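Local coordinates for protein hydrogen peroxide-inducible genes activator (Corynebacterium glutamicum, PDB 6G1D) that probably acts as a LysR-type transcription factor that senses hydrogen peroxide and switches on genes in response to it, at residues L15-V19 and A77-L81; L192-E196 and L216-I222; M3-Y8 and A47-G53. The protein carries 1 engineered substitution. All coordinates share one frame; numbering follows the deposited sequence. Where two conformers were deposited one is given.

Contact 1: residues L15-V19 and A77-L81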
loop_
_atom_site.group_PDB
_atom_site.type_symbol
_atom_site.label_atom_id
_atom_site.label_comp_id
_atom_site.label_asym_id
_atom_site.label_seq_id
_atom_site.Cartn_x
_atom_site.Cartn_y
_atom_site.Cartn_z
ATOM N N LEU B 15 16.765 29.166 19.003
ATOM C CA LEU B 15 15.986 27.997 18.637
ATOM C C LEU B 15 16.874 26.873 18.141
ATOM O O LEU B 15 16.612 25.709 18.486
ATOM C CB LEU B 15 14.906 28.349 17.619
ATOM C CG LEU B 15 13.780 29.280 18.153
ATOM C CD1 LEU B 15 12.780 29.538 17.030
ATOM C CD2 LEU B 15 13.086 28.684 19.344
ATOM N N ARG B 16 17.906 27.190 17.339
ATOM C CA ARG B 16 18.850 26.156 16.876
ATOM C C ARG B 16 19.521 25.496 18.070
ATOM O O ARG B 16 19.611 24.272 18.142
ATOM C CB ARG B 16 19.907 26.716 15.917
ATOM C CG ARG B 16 19.298 27.023 14.541
ATOM C CD ARG B 16 20.218 27.287 13.366
ATOM N NE ARG B 16 20.564 28.703 13.209
ATOM C CZ ARG B 16 19.954 29.616 12.433
ATOM N NH1 ARG B 16 18.905 29.335 11.633
ATOM N NH2 ARG B 16 20.454 30.860 12.421
ATOM N N THR B 17 19.954 26.286 19.042
ATOM C CA THR B 17 20.526 25.723 20.254
ATOM C C THR B 17 19.586 24.764 20.955
ATOM O O THR B 17 19.982 23.667 21.326
ATOM C CB THR B 17 21.002 26.826 21.235
ATOM O OG1 THR B 17 22.189 27.401 20.745
ATOM C CG2 THR B 17 21.292 26.272 22.623
ATOM N N PHE B 18 18.351 25.187 21.155
ATOM C CA PHE B 18 17.357 24.320 21.819
ATOM C C PHE B 18 17.153 23.000 21.063
ATOM O O PHE B 18 17.174 21.928 21.648
ATOM C CB PHE B 18 16.023 25.091 21.937
ATOM C CG PHE B 18 14.845 24.271 22.335
ATOM C CD1 PHE B 18 14.926 23.332 23.367
ATOM C CD2 PHE B 18 13.612 24.458 21.704
ATOM C CE1 PHE B 18 13.812 22.608 23.738
ATOM C CE2 PHE B 18 12.522 23.707 22.065
ATOM C CZ PHE B 18 12.636 22.792 23.080
ATOM N N VAL B 19 16.934 23.098 19.771
ATOM C CA VAL B 19 16.603 21.926 18.952
ATOM C C VAL B 19 17.812 20.961 18.931
ATOM O O VAL B 19 17.645 19.755 19.095
ATOM C CB VAL B 19 16.166 22.379 17.546
ATOM C CG1 VAL B 19 16.183 21.249 16.545
ATOM C CG2 VAL B 19 14.785 23.026 17.609
ATOM N N ALA B 77 9.459 24.888 17.414
ATOM C CA ALA B 77 10.810 25.380 17.165
ATOM C C ALA B 77 11.305 24.847 15.822
ATOM O O ALA B 77 11.778 25.603 14.984
ATOM C CB ALA B 77 11.750 24.967 18.289
ATOM N N LYS B 78 11.172 23.540 15.609
ATOM C CA LYS B 78 11.528 22.933 14.306
ATOM C C LYS B 78 10.811 23.560 13.133
ATOM O O LYS B 78 11.440 23.810 12.122
ATOM C CB LYS B 78 11.302 21.423 14.309
ATOM C CG LYS B 78 12.464 20.753 15.019
ATOM C CD LYS B 78 12.264 19.689 16.089
ATOM C CE LYS B 78 12.503 18.218 15.704
ATOM N NZ LYS B 78 11.325 17.719 14.959
ATOM N N SER B 79 9.510 23.820 13.235
ATOM C CA SER B 79 8.777 24.478 12.130
ATOM C C SER B 79 9.374 25.835 11.795
ATOM O O SER B 79 9.436 26.204 10.627
ATOM C CB SER B 79 7.299 24.681 12.443
ATOM O OG SER B 79 6.727 23.492 12.919
ATOM N N THR B 80 9.803 26.573 12.816
ATOM C CA THR B 80 10.372 27.895 12.596
ATOM C C THR B 80 11.688 27.804 11.817
ATOM O O THR B 80 11.901 28.532 10.841
ATOM C CB THR B 80 10.566 28.654 13.932
ATOM O OG1 THR B 80 9.351 28.592 14.712
ATOM C CG2 THR B 80 10.942 30.107 13.658
ATOM N N LEU B 81 12.545 26.883 12.260
ATOM C CA LEU B 81 13.852 26.654 11.633
ATOM C C LEU B 81 13.672 26.153 10.189
ATOM O O LEU B 81 14.403 26.590 9.301
ATOM C CB LEU B 81 14.682 25.671 12.430
ATOM C CG LEU B 81 15.041 26.146 13.839
ATOM C CD1 LEU B 81 15.774 25.101 14.694
ATOM C CD2 LEU B 81 15.879 27.410 13.771
#
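The carbonyl oxygen of Leu15 takes the helical bond from Val19 N at 2.9 Å and is also met by a methyl group of the other helix, Leu81 CD1. This junction lies in the LysR DNA-binding domain, where helix 12-24 crosses helix 68-95, the long helix of the dimer interface; the two short segments run at 129° to each other. Leu81 is wedged into the face of helix 12-24 and its two branches divide the work. CD1 meets Val19 CG2 tip to tip at 3.7 Å, while CD2 comes against Arg16 CG at 3.5 Å, touching the aliphatic part of the arginine. One turn earlier, Ala77 CB occupies a hollow lined by Val19 CG2, Phe18 CD2 and Leu15 CD2. With chi1 at 164°, Val19 sets CG1 anti to its backbone N and CG2 beside it, which lets CG1 rest on Lys78 CG while CG2 serves Ala77 and Leu81. Leu15 crosses Thr80 at about a right angle, and its CD1 lies 3.9 Å from Thr80 CG2. The hydroxyl OG1 of Thr80 bonds instead to Phe76 O within its own helix, with a weak second bond to Ala83 O of the second subunit, whose Phe87 packs on both Leu15 and Ala77. The contact is therefore held by methyl and methylene groups, mostly buried, while the two helices keep their own backbone bonds.

Contact 2: residues L192-E196 and L216-I222; sequences LSALE and LCRRGDI
Ile222 and Leu192 reach across from the two segments to join a 3-10 segment, 192-196, to the C-terminal end of helix 208-219, in the LysR substrate-binding domain with its periplasmic-binding-protein-like fold. The helix closes in a Schellman motif: Asp221 has positive phi, Ile222 N bonds back to Cys217 O at 2.9 Å and Asp221 N to Arg218 O at 2.7 Å. Beyond this cap the chain leaves the helix with Ile222 facing the 3-10 segment. Its chi1 of -48° places CG2 anti to the backbone N and CG1 anti to the carbonyl carbon, and the two branches separate accordingly. The Ile222 and Glu196 side chains cross obliquely, with CG2 meeting Glu196 CG at 3.8 Å, whereas CD1 lies against the backbone of 192-196. At the other end of the interface, Leu192 lies roughly perpendicular to both Leu216 and Arg219. One of its methyls, CD1, touches Leu216 CD1; the other, CD2, packs on Arg219 CB at 3.9 Å and also lies over one face of the guanidinium, displaced toward its rim. That group is held from elsewhere, through a hydrogen bond from Arg219 NH1 to Thr277 O. Between these two ends, Leu195 crosses Leu216 at about a right angle and directs CD1 to a point 4.1 Å from Cys217 SG. Phe272 and Leu252 of the mixed sheet also pack against Leu195. Against that backbone, Ile222 CD1 comes to rest 3.7 Å from Glu196 N and 3.9 Å from Leu195 CB.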
loop_
_atom_site.group_PDB
_atom_site.type_symbol
_atom_site.label_atom_id
_atom_site.label_comp_id
_atom_site.label_asym_id
_atom_site.label_seq_id
_atom_site.Cartn_x
_atom_site.Cartn_y
_atom_site.Cartn_z
ATOM N N LEU B 192 7.304 -4.229 -38.655
ATOM C CA LEU B 192 6.531 -4.179 -37.426
ATOM C C LEU B 192 5.937 -5.524 -37.108
ATOM O O LEU B 192 5.873 -5.928 -35.962
ATOM C CB LEU B 192 5.417 -3.173 -37.576
ATOM C CG LEU B 192 5.204 -2.213 -36.435
ATOM C CD1 LEU B 192 6.491 -1.493 -36.144
ATOM C CD2 LEU B 192 4.158 -1.226 -36.882
ATOM N N SER B 193 5.471 -6.194 -38.142
ATOM C CA SER B 193 4.930 -7.543 -38.019
ATOM C C SER B 193 5.870 -8.571 -37.350
ATOM O O SER B 193 5.419 -9.578 -36.842
ATOM C CB SER B 193 4.500 -8.052 -39.400
ATOM O OG SER B 193 5.600 -8.132 -40.275
ATOM N N ALA B 194 7.176 -8.325 -37.332
ATOM C CA ALA B 194 8.103 -9.142 -36.534
ATOM C C ALA B 194 7.740 -9.216 -35.037
ATOM O O ALA B 194 8.113 -10.154 -34.341
ATOM C CB ALA B 194 9.504 -8.617 -36.696
ATOM N N LEU B 195 7.006 -8.240 -34.534
ATOM C CA LEU B 195 6.538 -8.270 -33.139
ATOM C C LEU B 195 5.667 -9.502 -32.817
ATOM O O LEU B 195 5.692 -9.990 -31.690
ATOM C CB LEU B 195 5.815 -6.973 -32.802
ATOM C CG LEU B 195 6.730 -5.738 -32.733
ATOM C CD1 LEU B 195 5.936 -4.433 -32.708
ATOM C CD2 LEU B 195 7.663 -5.803 -31.527
ATOM N N GLU B 196 5.008 -10.035 -33.825
ATOM C CA GLU B 196 4.184 -11.216 -33.681
ATOM C C GLU B 196 5.018 -12.408 -33.250
ATOM O O GLU B 196 4.552 -13.273 -32.546
ATOM C CB GLU B 196 3.497 -11.527 -34.998
ATOM C CG GLU B 196 2.085 -12.053 -34.846
ATOM C CD GLU B 196 2.022 -13.361 -34.094
ATOM O OE1 GLU B 196 1.076 -13.561 -33.309
ATOM O OE2 GLU B 196 2.926 -14.189 -34.287
ATOM N N LEU B 216 2.427 0.012 -30.524
ATOM C CA LEU B 216 3.225 -0.398 -31.657
ATOM C C LEU B 216 2.676 -1.702 -32.250
ATOM O O LEU B 216 2.579 -1.848 -33.478
ATOM C CB LEU B 216 4.670 -0.588 -31.218
ATOM C CG LEU B 216 5.862 -0.366 -32.096
ATOM C CD1 LEU B 216 5.678 0.907 -32.906
ATOM C CD2 LEU B 216 7.069 -0.241 -31.166
ATOM N N CYS B 217 2.355 -2.650 -31.363
ATOM C CA CYS B 217 1.748 -3.908 -31.763
ATOM C C CYS B 217 0.410 -3.704 -32.481
ATOM O O CYS B 217 0.158 -4.374 -33.478
ATOM C CB CYS B 217 1.593 -4.830 -30.568
ATOM S SG CYS B 217 3.158 -5.425 -29.905
ATOM N N ARG B 218 -0.377 -2.770 -31.992
ATOM C CA ARG B 218 -1.644 -2.436 -32.667
ATOM C C ARG B 218 -1.588 -1.903 -34.206
ATOM O O ARG B 218 -2.251 -2.212 -35.242
ATOM C CB ARG B 218 -2.454 -1.457 -31.824
ATOM C CG ARG B 218 -3.131 -2.068 -30.612
ATOM C CD ARG B 218 -2.496 -3.387 -30.199
ATOM N NE ARG B 218 -2.803 -3.757 -28.822
ATOM C CZ ARG B 218 -3.708 -4.658 -28.460
ATOM N NH1 ARG B 218 -4.420 -5.298 -29.373
ATOM N NH2 ARG B 218 -3.900 -4.921 -27.175
ATOM N N ARG B 219 -0.535 -1.111 -34.337
ATOM C CA ARG B 219 -0.277 -0.532 -35.637
ATOM C C ARG B 219 -0.061 -1.701 -36.595
ATOM O O ARG B 219 -0.458 -1.659 -37.755
ATOM C CB ARG B 219 0.916 0.407 -35.593
ATOM C CG ARG B 219 0.537 1.787 -35.101
ATOM C CD ARG B 219 1.758 2.593 -34.729
ATOM N NE ARG B 219 2.676 2.709 -35.847
ATOM C CZ ARG B 219 3.954 3.022 -35.719
ATOM N NH1 ARG B 219 4.458 3.246 -34.521
ATOM N NH2 ARG B 219 4.726 3.106 -36.789
ATOM N N GLY B 220 0.577 -2.745 -36.079
ATOM C CA GLY B 220 0.870 -3.952 -36.825
ATOM C C GLY B 220 -0.226 -5.004 -36.748
ATOM O O GLY B 220 -0.036 -6.114 -37.238
ATOM N N ASP B 221 -1.348 -4.659 -36.112
ATOM C CA ASP B 221 -2.508 -5.550 -35.934
ATOM C C ASP B 221 -2.176 -6.851 -35.200
ATOM O O ASP B 221 -2.610 -7.925 -35.593
ATOM C CB ASP B 221 -3.230 -5.814 -37.270
ATOM C CG ASP B 221 -4.539 -6.562 -37.101
ATOM O OD1 ASP B 221 -4.868 -7.395 -37.975
ATOM O OD2 ASP B 221 -5.244 -6.319 -36.103
ATOM N N ILE B 222 -1.389 -6.728 -34.136
ATOM C CA ILE B 222 -0.956 -7.850 -33.312
ATOM C C ILE B 222 -1.262 -7.630 -31.838
ATOM O O ILE B 222 -1.105 -6.515 -31.357
ATOM C CB ILE B 222 0.580 -7.929 -33.346
ATOM C CG1 ILE B 222 1.103 -7.842 -34.775
ATOM C CG2 ILE B 222 1.082 -9.162 -32.618
ATOM C CD1 ILE B 222 2.558 -7.445 -34.849
#

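Contact 3: residues M3-Y8 and A47-G53; sequences MSNKEY and ALETGLG
The ring of Tyr8 lies with one face over Gly51, whose CA is 3.5 Å from the ring centroid and 18° off the normal, a CH-pi contact; at the ring's edge, in its plane, Leu52 CD2 approaches CE2 to 3.9 Å. Gly51 belongs to the last turn of helix 38-52, the second helix of the helix-turn-helix, and the N-terminal arm 3-8 is laid along this end of it. With no side chain at Gly51, the aromatic ring can settle directly on the helix backbone, and Tyr8 CD2 comes within 3.3 Å of Gly51 C. The torsion chi1 of 173° carries the ring away from the Tyr8 backbone N and out over the helix. Beyond it, the hydroxyl OH has its polar partner in Gln14 OE1 of helix 12-24.

Asn5 N donates to Gly51 O at 3.0 Å in a nearly straight bond, 169° at the hydrogen, with the donor tilted from the carbonyl plane. A type I turn from Asn5 to Tyr8 then brings the aromatic side chain back to the same glycine, which is gripped through both its CA and its carbonyl. Gly53, with positive phi, ends the helix in a Schellman motif, close beside Ser4. There a water bridges the two segments, donating to Met3 O at 2.6 Å and to Thr50 O at 2.8 Å.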
loop_
_atom_site.group_PDB
_atom_site.type_symbol
_atom_site.label_atom_id
_atom_site.label_comp_id
_atom_site.label_asym_id
_atom_site.label_seq_id
_atom_site.Cartn_x
_atom_site.Cartn_y
_atom_site.Cartn_z
ATOM N N MET B 3 6.498 34.830 34.490
ATOM C CA MET B 3 7.852 35.414 34.549
ATOM C C MET B 3 8.477 35.632 33.155
ATOM O O MET B 3 9.598 36.142 33.041
ATOM C CB MET B 3 8.751 34.576 35.469
ATOM C CG MET B 3 8.108 34.299 36.828
ATOM S SD MET B 3 9.240 33.657 38.065
ATOM C CE MET B 3 10.091 35.162 38.496
ATOM N N SER B 4 7.733 35.251 32.107
ATOM C CA SER B 4 7.920 35.709 30.725
ATOM C C SER B 4 8.416 37.160 30.639
ATOM O O SER B 4 7.930 38.015 31.325
ATOM C CB SER B 4 6.584 35.587 29.944
ATOM O OG SER B 4 6.642 36.226 28.676
ATOM N N ASN B 5 9.368 37.428 29.774
ATOM C CA ASN B 5 9.738 38.798 29.484
ATOM C C ASN B 5 8.874 39.210 28.289
ATOM O O ASN B 5 9.007 38.653 27.208
ATOM C CB ASN B 5 11.250 38.909 29.232
ATOM C CG ASN B 5 11.692 40.327 28.954
ATOM O OD1 ASN B 5 11.002 41.089 28.258
ATOM N ND2 ASN B 5 12.842 40.707 29.518
ATOM N N LYS B 6 8.003 40.192 28.501
ATOM C CA LYS B 6 6.986 40.585 27.515
ATOM C C LYS B 6 7.528 41.004 26.143
ATOM O O LYS B 6 7.000 40.609 25.117
ATOM C CB LYS B 6 6.182 41.766 28.072
ATOM C CG LYS B 6 4.932 42.143 27.292
ATOM C CD LYS B 6 4.044 43.078 28.122
ATOM C CE LYS B 6 3.283 44.038 27.236
ATOM N NZ LYS B 6 4.195 44.938 26.473
ATOM N N GLU B 7 8.587 41.798 26.126
ATOM C CA GLU B 7 9.195 42.250 24.874
ATOM C C GLU B 7 10.163 41.241 24.242
ATOM O O GLU B 7 10.613 41.427 23.140
ATOM C CB GLU B 7 9.891 43.597 25.050
ATOM C CG GLU B 7 9.024 44.798 24.722
ATOM C CD GLU B 7 9.799 45.881 23.993
ATOM O OE1 GLU B 7 10.983 45.642 23.655
ATOM O OE2 GLU B 7 9.235 46.972 23.748
ATOM N N TYR B 8 10.499 40.200 24.978
ATOM C CA TYR B 8 11.375 39.152 24.490
ATOM C C TYR B 8 10.853 38.384 23.266
ATOM O O TYR B 8 9.725 37.927 23.246
ATOM C CB TYR B 8 11.744 38.187 25.615
ATOM C CG TYR B 8 12.505 36.993 25.120
ATOM C CD1 TYR B 8 13.872 37.089 24.767
ATOM C CD2 TYR B 8 11.853 35.776 24.940
ATOM C CE1 TYR B 8 14.546 35.988 24.275
ATOM C CE2 TYR B 8 12.525 34.664 24.469
ATOM C CZ TYR B 8 13.854 34.760 24.125
ATOM O OH TYR B 8 14.511 33.655 23.639
ATOM N N ALA B 47 19.178 32.142 27.970
ATOM C CA ALA B 47 18.503 33.338 27.435
ATOM C C ALA B 47 17.116 32.978 26.907
ATOM O O ALA B 47 16.149 33.702 27.150
ATOM C CB ALA B 47 19.336 34.004 26.342
ATOM N N LEU B 48 17.020 31.852 26.197
ATOM C CA LEU B 48 15.741 31.359 25.712
ATOM C C LEU B 48 14.799 31.013 26.880
ATOM O O LEU B 48 13.651 31.435 26.902
ATOM C CB LEU B 48 15.946 30.150 24.792
ATOM C CG LEU B 48 14.698 29.554 24.141
ATOM C CD1 LEU B 48 13.945 30.547 23.281
ATOM C CD2 LEU B 48 15.113 28.362 23.290
ATOM N N GLU B 49 15.342 30.230 27.796
ATOM C CA GLU B 49 14.488 29.818 28.960
ATOM C C GLU B 49 13.999 30.980 29.964
ATOM O O GLU B 49 12.804 31.210 30.348
ATOM C CB GLU B 49 15.246 28.800 29.796
ATOM C CG GLU B 49 15.464 27.483 29.073
ATOM C CD GLU B 49 16.230 26.467 29.910
ATOM O OE1 GLU B 49 15.726 25.330 29.982
ATOM O OE2 GLU B 49 17.303 26.798 30.512
ATOM N N THR B 50 14.923 31.927 30.093
ATOM C CA THR B 50 14.606 33.114 30.873
ATOM C C THR B 50 13.627 34.011 30.140
ATOM O O THR B 50 12.657 34.476 30.729
ATOM C CB THR B 50 15.868 33.930 31.164
ATOM O OG1 THR B 50 16.790 33.108 31.851
ATOM C CG2 THR B 50 15.565 35.202 32.013
ATOM N N GLY B 51 13.865 34.232 28.853
ATOM C CA GLY B 51 12.977 35.036 28.024
ATOM C C GLY B 51 11.561 34.489 27.985
ATOM O O GLY B 51 10.594 35.236 28.068
ATOM N N LEU B 52 11.441 33.175 27.865
ATOM C CA LEU B 52 10.139 32.494 27.893
ATOM C C LEU B 52 9.531 32.260 29.290
ATOM O O LEU B 52 8.328 32.048 29.394
ATOM C CB LEU B 52 10.223 31.142 27.169
ATOM C CG LEU B 52 10.662 31.127 25.718
ATOM C CD1 LEU B 52 10.722 29.660 25.289
ATOM C CD2 LEU B 52 9.761 31.942 24.790
ATOM N N GLY B 53 10.351 32.220 30.340
ATOM C CA GLY B 53 9.900 31.832 31.679
ATOM C C GLY B 53 9.550 30.339 31.746
ATOM O O GLY B 53 8.730 29.935 32.559
HETATM O O HOH W 1 11.891 34.994 33.326
#

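How the contacts relate
Contacts 1 and 3 belong to the same DNA-binding region, their centres 16 Å apart, and their segments alternate along the chain. They meet where Phe18 CB packs on Leu48 CD2 at 3.7 Å, so that helix 12-24 lies between the long helix 68-95 and helix 38-52. Phe87 of the second subunit packs against residues of both, tying them to the dimer interface. Bound di(hydroxyethyl)ether lies about 3 Å from the Tyr8 side chain in contact 3. Contact 2 stands apart in the substrate-binding domain, its centre 61 Å from that of contact 1 and 76 Å from that of contact 3, across the chain's centre.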